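Local coordinates for putative branched-chain amino acid aminotransferase IlvE (Streptococcus mutans, PDB 4DQN), which probably transfers the amino group of leucine, isoleucine or valine to 2-oxoglutarate, using pyridoxal 5'-phosphate as cofactor, at residues Ala43-Ser48 / Leu132-Gly137; Gly163-Thr168 / Ile293-Gly298; Val282-Cys287 / His306-Glu311. All blocks are in the same frame, centred on the assembly; numbering follows the deposited sequence.

Contact 1: Ala43-Ser48 / Leu132-Gly137; sequences ATLHIS and LLIGVG
Leu45, Ile47 and Ser48 of strand 44-48 pack against Leu132, Ile134 and Val136 of strand 126-136 and the following Gly137. This is a buried apolar contact between two strands that share no direct hydrogen bond. Their axes stay 7.7 Å apart at closest approach and run 40° from parallel. Leu45 and Ile134 meet tip to tip, with Leu45 CD1 4.1 Å from Ile134 CD1. Leu45 CD1 also lies 4.2 Å from Leu132 CD2. Ile47 and Val136 cross at about a right angle. Ile47 CG2 rests 3.7 Å from Val136 CG1. Both methyls are anti to their own carbonyl carbons. The strands converge toward Ser48 and Gly137, where the contact turns polar. One water accepts from both backbone N-H groups, at 3.0 Å from Ser48 N and 3.1 Å from Gly137 N. Ser48 CB also sits 3.3 Å from Gly137 O, and Ser48 OG is hydrogen-bonded to Asp138 OD1. The Leu132 side chain is about 9 Å from that of Lys188, the predicted cofactor lysine, with no cofactor attached here. Strand 126-136 belongs to the seven-stranded antiparallel sheet, between strands 59-68 and 147-157. Ile149 of strand 147-157 touches both Ile47 and Ile134, and Leu54 and Ala53 of helix 52-55 also pack here. Leu45, His46 and Ile47 also pair in an antiparallel ladder with a strand of the second subunit, so the contact is part of the dimer interface.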
ATOM      1  N   ALA A  43     -22.752  -1.790  -7.481  1.00 25.11           N
ATOM      2  CA  ALA A  43     -21.645  -2.349  -6.714  1.00 26.52           C
ATOM      3  C   ALA A  43     -20.324  -2.180  -7.458  1.00 27.12           C
ATOM      4  O   ALA A  43     -19.288  -2.680  -7.019  1.00 24.02           O
ATOM      5  CB  ALA A  43     -21.913  -3.822  -6.417  1.00 25.16           C
ATOM      6  N   THR A  44     -20.367  -1.472  -8.586  1.00 25.74           N
ATOM      7  CA  THR A  44     -19.160  -1.183  -9.359  1.00 26.47           C
ATOM      8  C   THR A  44     -18.761   0.264  -9.117  1.00 25.93           C
ATOM      9  O   THR A  44     -19.606   1.164  -9.191  1.00 26.69           O
ATOM     10  CB  THR A  44     -19.389  -1.403 -10.860  1.00 28.22           C
ATOM     11  OG1 THR A  44     -19.729  -2.771 -11.080  1.00 27.56           O
ATOM     12  CG2 THR A  44     -18.117  -1.103 -11.646  1.00 27.40           C
ATOM     13  N   LEU A  45     -17.486   0.490  -8.792  1.00 24.86           N
ATOM     14  CA  LEU A  45     -16.988   1.851  -8.633  1.00 26.20           C
ATOM     15  C   LEU A  45     -16.422   2.309  -9.956  1.00 26.70           C
ATOM     16  O   LEU A  45     -15.757   1.541 -10.653  1.00 26.29           O
ATOM     17  CB  LEU A  45     -15.916   1.939  -7.543  1.00 24.03           C
ATOM     18  CG  LEU A  45     -16.387   1.674  -6.108  1.00 23.50           C
ATOM     19  CD1 LEU A  45     -15.184   1.458  -5.207  1.00 26.24           C
ATOM     20  CD2 LEU A  45     -17.232   2.834  -5.580  1.00 22.83           C
ATOM     21  N   HIS A  46     -16.699   3.560 -10.310  1.00 25.59           N
ATOM     22  CA  HIS A  46     -16.275   4.104 -11.599  1.00 27.44           C
ATOM     23  C   HIS A  46     -15.284   5.231 -11.327  1.00 27.04           C
ATOM     24  O   HIS A  46     -15.675   6.337 -10.964  1.00 25.41           O
ATOM     25  CB  HIS A  46     -17.507   4.617 -12.355  1.00 26.34           C
ATOM     26  CG  HIS A  46     -18.624   3.617 -12.410  1.00 26.62           C
ATOM     27  ND1 HIS A  46     -18.696   2.639 -13.377  1.00 26.51           N
ATOM     28  CD2 HIS A  46     -19.689   3.420 -11.593  1.00 29.30           C
ATOM     29  CE1 HIS A  46     -19.771   1.894 -13.171  1.00 28.25           C
ATOM     30  NE2 HIS A  46     -20.386   2.342 -12.089  1.00 28.06           N
ATOM     31  N   ILE A  47     -13.994   4.940 -11.459  1.00 24.41           N
ATOM     32  CA  ILE A  47     -12.979   5.869 -10.985  1.00 22.94           C
ATOM     33  C   ILE A  47     -11.925   6.092 -12.050  1.00 27.21           C
ATOM     34  O   ILE A  47     -11.688   5.230 -12.905  1.00 26.61           O
ATOM     35  CB  ILE A  47     -12.313   5.383  -9.672  1.00 22.45           C
ATOM     36  CG1 ILE A  47     -11.522   4.094  -9.895  1.00 21.80           C
ATOM     37  CG2 ILE A  47     -13.367   5.149  -8.573  1.00 22.97           C
ATOM     38  CD1 ILE A  47     -10.827   3.576  -8.619  1.00 21.38           C
ATOM     39  N   SER A  48     -11.298   7.260 -12.003  1.00 25.34           N
ATOM     40  CA  SER A  48     -10.258   7.609 -12.964  1.00 25.91           C
ATOM     41  C   SER A  48      -9.133   6.579 -13.003  1.00 25.18           C
ATOM     42  O   SER A  48      -8.693   6.091 -11.955  1.00 22.61           O
ATOM     43  CB  SER A  48      -9.669   8.968 -12.595  1.00 26.24           C
ATOM     44  OG  SER A  48      -8.612   9.291 -13.487  1.00 27.87           O
ATOM     45  N   LEU A 132     -14.980   1.947   3.089  1.00 21.31           N
ATOM     46  CA  LEU A 132     -13.786   2.099   2.280  1.00 20.73           C
ATOM     47  C   LEU A 132     -13.653   3.570   1.951  1.00 22.24           C
ATOM     48  O   LEU A 132     -14.646   4.219   1.602  1.00 22.70           O
ATOM     49  CB  LEU A 132     -13.931   1.305   0.979  1.00 20.62           C
ATOM     50  CG  LEU A 132     -12.868   1.464  -0.110  1.00 22.07           C
ATOM     51  CD1 LEU A 132     -11.590   0.741   0.282  1.00 22.22           C
ATOM     52  CD2 LEU A 132     -13.379   0.931  -1.428  1.00 20.38           C
ATOM     53  N   LEU A 133     -12.426   4.087   2.057  1.00 20.38           N
ATOM     54  CA  LEU A 133     -12.145   5.495   1.808  1.00 21.02           C
ATOM     55  C   LEU A 133     -10.981   5.552   0.840  1.00 21.07           C
ATOM     56  O   LEU A 133      -9.873   5.110   1.175  1.00 22.07           O
ATOM     57  CB  LEU A 133     -11.763   6.195   3.127  1.00 23.62           C
ATOM     58  CG  LEU A 133     -11.332   7.668   3.075  1.00 25.78           C
ATOM     59  CD1 LEU A 133     -12.472   8.527   2.522  1.00 22.92           C
ATOM     60  CD2 LEU A 133     -10.919   8.147   4.492  1.00 24.50           C
ATOM     61  N   ILE A 134     -11.217   6.088  -0.357  1.00 21.53           N
ATOM     62  CA  ILE A 134     -10.210   6.049  -1.412  1.00 22.52           C
ATOM     63  C   ILE A 134      -9.989   7.391  -2.099  1.00 22.25           C
ATOM     64  O   ILE A 134     -10.937   8.154  -2.327  1.00 22.71           O
ATOM     65  CB  ILE A 134     -10.568   5.012  -2.501  1.00 24.20           C
ATOM     66  CG1 ILE A 134     -12.024   5.168  -2.954  1.00 21.21           C
ATOM     67  CG2 ILE A 134     -10.324   3.588  -2.004  1.00 22.71           C
ATOM     68  CD1 ILE A 134     -12.355   4.301  -4.188  1.00 22.63           C
ATOM     69  N   GLY A 135      -8.728   7.669  -2.430  1.00 24.85           N
ATOM     70  CA  GLY A 135      -8.386   8.819  -3.258  1.00 23.45           C
ATOM     71  C   GLY A 135      -8.654   8.528  -4.722  1.00 25.48           C
ATOM     72  O   GLY A 135      -8.129   7.554  -5.273  1.00 24.95           O
ATOM     73  N   VAL A 136      -9.465   9.375  -5.359  1.00 25.55           N
ATOM     74  CA  VAL A 136      -9.813   9.206  -6.772  1.00 22.87           C
ATOM     75  C   VAL A 136      -9.498  10.469  -7.566  1.00 25.32           C
ATOM     76  O   VAL A 136      -8.689  11.291  -7.122  1.00 26.61           O
ATOM     77  CB  VAL A 136     -11.282   8.752  -6.954  1.00 23.78           C
ATOM     78  CG1 VAL A 136     -11.465   7.379  -6.309  1.00 23.18           C
ATOM     79  CG2 VAL A 136     -12.283   9.761  -6.336  1.00 23.79           C
ATOM     80  N   GLY A 137     -10.098  10.624  -8.743  1.00 28.64           N
ATOM     81  CA  GLY A 137      -9.744  11.737  -9.605  1.00 28.14           C
ATOM     82  C   GLY A 137      -8.374  11.548 -10.237  1.00 30.23           C
ATOM     83  O   GLY A 137      -7.830  10.442 -10.248  1.00 28.45           O
TER
HETATM   84  O   HOH W   1     -12.468   9.463 -10.285  1.00 21.51           O

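Contact 2: Gly163-Thr168 / Ile293-Gly298; sequences GGLAPT and ISPIGG
Leu165 is the first residue of 163-168 to touch strand 292-301. Its CG is anti to the carbonyl carbon (chi1 -76°), and its side chain crosses that of Pro295 at about a right angle. Leu165 CD2 lies 4.0 Å from Pro295 CG and 3.6 Å from Ile293 O. His319 and Tyr322 of helix 316-329 also pack on Leu165. Ala166 contributes its carbonyl: its O approaches Pro295 CD at 3.6 Å and accepts from a water. That water also donates to Pro295 O and accepts from Thr168 OG1, so it links the two segments. Pro167 lies beside Pro295 and makes a CA-H...O contact, with its CA 3.3 Å from Pro295 O. Pro167 CB packs on Gly297 N at 3.6 Å. The loop here becomes strand 168-172, which pairs in parallel with strand 292-301 in the mixed sheet of this class-IV aminotransferase. Thr168 bridges Ile296 through two backbone bonds. Thr168 N donates to Pro295 O at 3.1 Å, so this carbonyl takes both the N-H and the water. Thr168 O then accepts from Gly297 N at 2.9 Å, with the donor above the carbonyl plane. The side chains of Thr168 and Ile296 diverge from this bridge.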
ATOM      1  N   GLY A 163     -19.226 -25.232  16.205  1.00 69.34           N
ATOM      2  CA  GLY A 163     -18.491 -26.369  16.720  1.00 68.52           C
ATOM      3  C   GLY A 163     -17.765 -25.930  17.977  1.00 66.16           C
ATOM      4  O   GLY A 163     -17.077 -26.720  18.625  1.00 67.01           O
ATOM      5  N   GLY A 164     -17.931 -24.653  18.322  1.00 65.21           N
ATOM      6  CA  GLY A 164     -17.259 -24.066  19.467  1.00 59.72           C
ATOM      7  C   GLY A 164     -15.918 -23.461  19.082  1.00 58.58           C
ATOM      8  O   GLY A 164     -15.445 -23.646  17.956  1.00 60.08           O
ATOM      9  N   LEU A 165     -15.313 -22.731  20.015  1.00 57.20           N
ATOM     10  CA  LEU A 165     -13.970 -22.185  19.824  1.00 53.37           C
ATOM     11  C   LEU A 165     -12.979 -23.314  19.570  1.00 50.83           C
ATOM     12  O   LEU A 165     -13.032 -24.355  20.236  1.00 49.69           O
ATOM     13  CB  LEU A 165     -13.533 -21.402  21.063  1.00 48.54           C
ATOM     14  CG  LEU A 165     -14.140 -20.018  21.257  1.00 43.49           C
ATOM     15  CD1 LEU A 165     -13.817 -19.477  22.641  1.00 43.03           C
ATOM     16  CD2 LEU A 165     -13.607 -19.089  20.191  1.00 49.03           C
ATOM     17  N   ALA A 166     -12.076 -23.111  18.613  1.00 48.01           N
ATOM     18  CA  ALA A 166     -11.069 -24.121  18.304  1.00 43.90           C
ATOM     19  C   ALA A 166      -9.708 -23.486  18.024  1.00 43.58           C
ATOM     20  O   ALA A 166      -9.620 -22.469  17.326  1.00 42.84           O
ATOM     21  CB  ALA A 166     -11.512 -24.963  17.124  1.00 42.26           C
ATOM     22  N   PRO A 167      -8.637 -24.100  18.548  1.00 39.35           N
ATOM     23  CA  PRO A 167      -7.297 -23.525  18.392  1.00 37.98           C
ATOM     24  C   PRO A 167      -6.760 -23.773  16.996  1.00 38.32           C
ATOM     25  O   PRO A 167      -7.127 -24.777  16.380  1.00 37.98           O
ATOM     26  CB  PRO A 167      -6.448 -24.307  19.412  1.00 39.73           C
ATOM     27  CG  PRO A 167      -7.415 -25.137  20.217  1.00 43.75           C
ATOM     28  CD  PRO A 167      -8.611 -25.346  19.330  1.00 42.29           C
ATOM     29  N   THR A 168      -5.927 -22.864  16.495  1.00 36.80           N
ATOM     30  CA  THR A 168      -5.174 -23.113  15.266  1.00 37.00           C
ATOM     31  C   THR A 168      -3.732 -22.685  15.489  1.00 34.20           C
ATOM     32  O   THR A 168      -3.427 -21.990  16.465  1.00 31.73           O
ATOM     33  CB  THR A 168      -5.748 -22.363  14.032  1.00 38.85           C
ATOM     34  OG1 THR A 168      -5.621 -20.947  14.219  1.00 43.42           O
ATOM     35  CG2 THR A 168      -7.208 -22.729  13.787  1.00 37.78           C
ATOM     36  N   ILE A 293     -12.365 -13.957  18.723  1.00 29.72           N
ATOM     37  CA  ILE A 293     -11.128 -14.517  19.262  1.00 30.68           C
ATOM     38  C   ILE A 293     -10.770 -15.788  18.506  1.00 37.09           C
ATOM     39  O   ILE A 293     -11.608 -16.683  18.356  1.00 35.74           O
ATOM     40  CB  ILE A 293     -11.219 -14.804  20.776  1.00 36.37           C
ATOM     41  CG1 ILE A 293     -11.359 -13.490  21.549  1.00 31.80           C
ATOM     42  CG2 ILE A 293      -9.978 -15.581  21.256  1.00 33.43           C
ATOM     43  CD1 ILE A 293     -11.676 -13.649  23.035  1.00 36.05           C
ATOM     44  N   SER A 294      -9.538 -15.850  17.996  1.00 32.91           N
ATOM     45  CA  SER A 294      -9.012 -17.083  17.428  1.00 34.31           C
ATOM     46  C   SER A 294      -7.994 -17.631  18.413  1.00 35.82           C
ATOM     47  O   SER A 294      -6.886 -17.109  18.499  1.00 36.04           O
ATOM     48  CB  SER A 294      -8.328 -16.828  16.080  1.00 39.83           C
ATOM     49  OG  SER A 294      -9.217 -16.223  15.158  1.00 47.86           O
ATOM     50  N   PRO A 295      -8.368 -18.676  19.166  1.00 34.24           N
ATOM     51  CA  PRO A 295      -7.441 -19.270  20.140  1.00 35.77           C
ATOM     52  C   PRO A 295      -6.192 -19.805  19.448  1.00 36.17           C
ATOM     53  O   PRO A 295      -6.287 -20.418  18.374  1.00 36.12           O
ATOM     54  CB  PRO A 295      -8.247 -20.437  20.729  1.00 38.94           C
ATOM     55  CG  PRO A 295      -9.706 -20.068  20.486  1.00 40.69           C
ATOM     56  CD  PRO A 295      -9.674 -19.363  19.148  1.00 39.11           C
ATOM     57  N   ILE A 296      -5.026 -19.560  20.034  1.00 32.54           N
ATOM     58  CA  ILE A 296      -3.798 -20.080  19.447  1.00 34.95           C
ATOM     59  C   ILE A 296      -3.447 -21.396  20.125  1.00 34.22           C
ATOM     60  O   ILE A 296      -3.340 -21.460  21.353  1.00 38.33           O
ATOM     61  CB  ILE A 296      -2.631 -19.061  19.555  1.00 30.96           C
ATOM     62  CG1 ILE A 296      -2.919 -17.848  18.663  1.00 31.13           C
ATOM     63  CG2 ILE A 296      -1.304 -19.707  19.174  1.00 33.51           C
ATOM     64  CD1 ILE A 296      -2.041 -16.628  18.942  1.00 34.85           C
ATOM     65  N   GLY A 297      -3.313 -22.453  19.328  1.00 34.99           N
ATOM     66  CA  GLY A 297      -2.865 -23.732  19.841  1.00 32.00           C
ATOM     67  C   GLY A 297      -1.370 -23.639  20.054  1.00 35.03           C
ATOM     68  O   GLY A 297      -0.892 -23.537  21.187  1.00 34.84           O
ATOM     69  N   GLY A 298      -0.634 -23.635  18.948  1.00 35.96           N
ATOM     70  CA  GLY A 298       0.810 -23.535  19.007  1.00 37.27           C
ATOM     71  C   GLY A 298       1.364 -22.490  18.057  1.00 36.07           C
ATOM     72  O   GLY A 298       0.734 -22.128  17.054  1.00 33.81           O
TER
HETATM   73  O   HOH W   2      -7.854 -20.214  16.131  1.00 43.16           O

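Contact 3: Val282-Cys287 / His306-Glu311; sequences VEAGAC and HVFYSE
Phe308 has CG anti to its carbonyl carbon (chi1 -60°), and its ring lies against Ala284. Tyr309 has CG anti to its backbone N instead (chi1 -176°), and its ring stands by Val282 and Glu283. The main interaction is a CH-pi contact. Ala284 CB sits 3.6 Å from the centroid of the Phe308 ring and only 8° off the ring normal. The methyl is therefore over the centre of the face, almost equally far from all six ring carbons. His306 CD2 lies over the opposite face, offset toward the rim, so the two faces carry Ala284 CB and His306 CD2. Val282 O is at the edge of the Tyr309 ring, near its plane, and is 3.4 Å from Tyr309 CB. Glu283 and Tyr309 lie side by side, pointing the same way. Glu283 CG comes within 4.1 Å of Tyr309 CD2. Glu283 OE1 is hydrogen-bonded to Thr318 OG1 and Glu283 OE2 to Val317 N, both of helix 316-329. No hydrogen bond joins the two segments. Val282 and Glu283 both face Ile233 of strand 228-234, a classic beta bulge. Strand 292-301 pairs antiparallel with both 281-288 and 304-307 in the mixed sheet, and its Ile296 and Val299 also touch Phe308. Pro316 of helix 316-329 packs on both Glu283 and Tyr309.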
ATOM      1  N   VAL A 282      -0.121 -18.773  29.785  1.00 40.13           N
ATOM      2  CA  VAL A 282      -0.839 -20.031  29.959  1.00 38.25           C
ATOM      3  C   VAL A 282      -1.892 -20.211  28.854  1.00 36.99           C
ATOM      4  O   VAL A 282      -2.263 -21.338  28.498  1.00 36.66           O
ATOM      5  CB  VAL A 282      -1.441 -20.092  31.391  1.00 43.49           C
ATOM      6  CG1 VAL A 282      -2.698 -20.904  31.439  1.00 47.24           C
ATOM      7  CG2 VAL A 282      -0.413 -20.650  32.369  1.00 46.22           C
ATOM      8  N   GLU A 283      -2.350 -19.088  28.301  1.00 34.64           N
ATOM      9  CA  GLU A 283      -3.232 -19.088  27.128  1.00 35.98           C
ATOM     10  C   GLU A 283      -2.849 -17.940  26.207  1.00 31.76           C
ATOM     11  O   GLU A 283      -2.341 -16.911  26.666  1.00 35.77           O
ATOM     12  CB  GLU A 283      -4.702 -18.903  27.532  1.00 34.60           C
ATOM     13  CG  GLU A 283      -5.303 -19.976  28.424  1.00 36.78           C
ATOM     14  CD  GLU A 283      -6.730 -19.621  28.843  1.00 39.55           C
ATOM     15  OE1 GLU A 283      -7.460 -19.009  28.028  1.00 35.03           O
ATOM     16  OE2 GLU A 283      -7.126 -19.941  29.984  1.00 37.64           O
ATOM     17  N   ALA A 284      -3.124 -18.098  24.916  1.00 34.35           N
ATOM     18  CA  ALA A 284      -2.884 -17.029  23.951  1.00 32.87           C
ATOM     19  C   ALA A 284      -3.908 -17.083  22.835  1.00 31.61           C
ATOM     20  O   ALA A 284      -4.428 -18.150  22.518  1.00 31.38           O
ATOM     21  CB  ALA A 284      -1.478 -17.138  23.369  1.00 32.16           C
ATOM     22  N   GLY A 285      -4.183 -15.933  22.224  1.00 31.26           N
ATOM     23  CA  GLY A 285      -5.055 -15.902  21.067  1.00 32.35           C
ATOM     24  C   GLY A 285      -4.865 -14.677  20.198  1.00 29.76           C
ATOM     25  O   GLY A 285      -4.043 -13.801  20.487  1.00 30.97           O
ATOM     26  N   ALA A 286      -5.634 -14.628  19.120  1.00 30.71           N
ATOM     27  CA  ALA A 286      -5.690 -13.465  18.253  1.00 31.20           C
ATOM     28  C   ALA A 286      -7.077 -12.869  18.397  1.00 31.77           C
ATOM     29  O   ALA A 286      -8.049 -13.600  18.597  1.00 36.19           O
ATOM     30  CB  ALA A 286      -5.438 -13.880  16.800  1.00 32.34           C
ATOM     31  N   CYS A 287      -7.191 -11.550  18.301  1.00 31.24           N
ATOM     32  CA  CYS A 287      -8.510 -10.930  18.395  1.00 31.00           C
ATOM     33  C   CYS A 287      -8.722  -9.883  17.309  1.00 34.11           C
ATOM     34  O   CYS A 287      -7.783  -9.200  16.899  1.00 33.56           O
ATOM     35  CB  CYS A 287      -8.747 -10.344  19.786  1.00 29.05           C
ATOM     36  SG  CYS A 287      -7.643  -8.993  20.254  1.00 31.08           S
ATOM     37  N   HIS A 306       5.747 -23.947  20.071  1.00 32.46           N
ATOM     38  CA  HIS A 306       5.381 -23.653  21.448  1.00 36.09           C
ATOM     39  C   HIS A 306       3.871 -23.727  21.650  1.00 37.84           C
ATOM     40  O   HIS A 306       3.114 -22.991  21.003  1.00 35.84           O
ATOM     41  CB  HIS A 306       5.877 -22.267  21.859  1.00 36.35           C
ATOM     42  CG  HIS A 306       5.697 -21.979  23.319  1.00 40.76           C
ATOM     43  ND1 HIS A 306       6.717 -22.121  24.234  1.00 39.67           N
ATOM     44  CD2 HIS A 306       4.609 -21.587  24.025  1.00 38.21           C
ATOM     45  CE1 HIS A 306       6.270 -21.820  25.441  1.00 42.05           C
ATOM     46  NE2 HIS A 306       4.993 -21.496  25.342  1.00 42.02           N
ATOM     47  N   VAL A 307       3.439 -24.608  22.548  1.00 36.45           N
ATOM     48  CA  VAL A 307       2.016 -24.775  22.830  1.00 37.78           C
ATOM     49  C   VAL A 307       1.709 -24.114  24.161  1.00 37.12           C
ATOM     50  O   VAL A 307       2.304 -24.457  25.184  1.00 37.64           O
ATOM     51  CB  VAL A 307       1.602 -26.267  22.846  1.00 42.17           C
ATOM     52  CG1 VAL A 307       0.167 -26.424  23.335  1.00 36.15           C
ATOM     53  CG2 VAL A 307       1.729 -26.856  21.461  1.00 37.01           C
ATOM     54  N   PHE A 308       0.807 -23.141  24.144  1.00 37.89           N
ATOM     55  CA  PHE A 308       0.457 -22.422  25.364  1.00 38.37           C
ATOM     56  C   PHE A 308      -0.435 -23.259  26.266  1.00 37.74           C
ATOM     57  O   PHE A 308      -0.112 -23.503  27.429  1.00 41.06           O
ATOM     58  CB  PHE A 308      -0.233 -21.098  25.024  1.00 38.88           C
ATOM     59  CG  PHE A 308       0.614 -20.180  24.194  1.00 37.74           C
ATOM     60  CD1 PHE A 308       1.500 -19.302  24.802  1.00 37.74           C
ATOM     61  CD2 PHE A 308       0.536 -20.205  22.807  1.00 34.99           C
ATOM     62  CE1 PHE A 308       2.289 -18.461  24.045  1.00 40.56           C
ATOM     63  CE2 PHE A 308       1.327 -19.370  22.034  1.00 35.93           C
ATOM     64  CZ  PHE A 308       2.206 -18.494  22.652  1.00 35.91           C
ATOM     65  N   TYR A 309      -1.564 -23.698  25.723  1.00 39.80           N
ATOM     66  CA  TYR A 309      -2.565 -24.385  26.522  1.00 38.40           C
ATOM     67  C   TYR A 309      -2.813 -25.779  25.977  1.00 39.01           C
ATOM     68  O   TYR A 309      -2.612 -26.775  26.674  1.00 39.84           O
ATOM     69  CB  TYR A 309      -3.870 -23.580  26.544  1.00 37.08           C
ATOM     70  CG  TYR A 309      -4.916 -24.207  27.435  1.00 39.92           C
ATOM     71  CD1 TYR A 309      -5.935 -24.975  26.899  1.00 41.43           C
ATOM     72  CD2 TYR A 309      -4.855 -24.060  28.808  1.00 34.13           C
ATOM     73  CE1 TYR A 309      -6.880 -25.563  27.702  1.00 42.59           C
ATOM     74  CE2 TYR A 309      -5.802 -24.645  29.629  1.00 40.91           C
ATOM     75  CZ  TYR A 309      -6.807 -25.398  29.061  1.00 41.17           C
ATOM     76  OH  TYR A 309      -7.763 -25.985  29.850  1.00 49.56           O
ATOM     77  N   SER A 310      -3.241 -25.843  24.720  1.00 37.79           N
ATOM     78  CA  SER A 310      -3.519 -27.112  24.062  1.00 39.20           C
ATOM     79  C   SER A 310      -3.615 -26.913  22.560  1.00 38.29           C
ATOM     80  O   SER A 310      -3.930 -25.816  22.092  1.00 38.40           O
ATOM     81  CB  SER A 310      -4.832 -27.703  24.574  1.00 38.67           C
ATOM     82  OG  SER A 310      -5.200 -28.810  23.774  1.00 39.14           O
ATOM     83  N   GLU A 311      -3.357 -27.973  21.801  1.00 39.25           N
ATOM     84  CA  GLU A 311      -3.471 -27.889  20.353  1.00 40.17           C
ATOM     85  C   GLU A 311      -4.895 -28.147  19.912  1.00 41.57           C
ATOM     86  O   GLU A 311      -5.267 -27.835  18.779  1.00 40.70           O
ATOM     87  CB  GLU A 311      -2.548 -28.902  19.676  1.00 42.77           C
ATOM     88  CG  GLU A 311      -1.092 -28.512  19.690  1.00 40.95           C
ATOM     89  CD  GLU A 311      -0.225 -29.531  18.988  1.00 42.42           C
ATOM     90  OE1 GLU A 311      -0.311 -29.626  17.746  1.00 44.36           O
ATOM     91  OE2 GLU A 311       0.534 -30.235  19.685  1.00 46.33           O
TER

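Contact 1 closes in the chain before the other two open. Its centre is about 37 Å from that of contact 2 and about 41 Å from that of contact 3, on the opposite side of the chain's centre. Contacts 2 and 3 share the mixed sheet, with centres about 8 Å apart, and their segments alternate along the chain. Strand 292-301 joins them: Ser294 N to Ala286 O (2.8 Å) and Ile296 N to Ala284 O (2.9 Å) are probable hydrogen bonds. Contact 1 lies in one domain, at the dimer interface, and contacts 2 and 3 in the other, as in the two-domain class-IV fold, whose cofactor site lies between the domains.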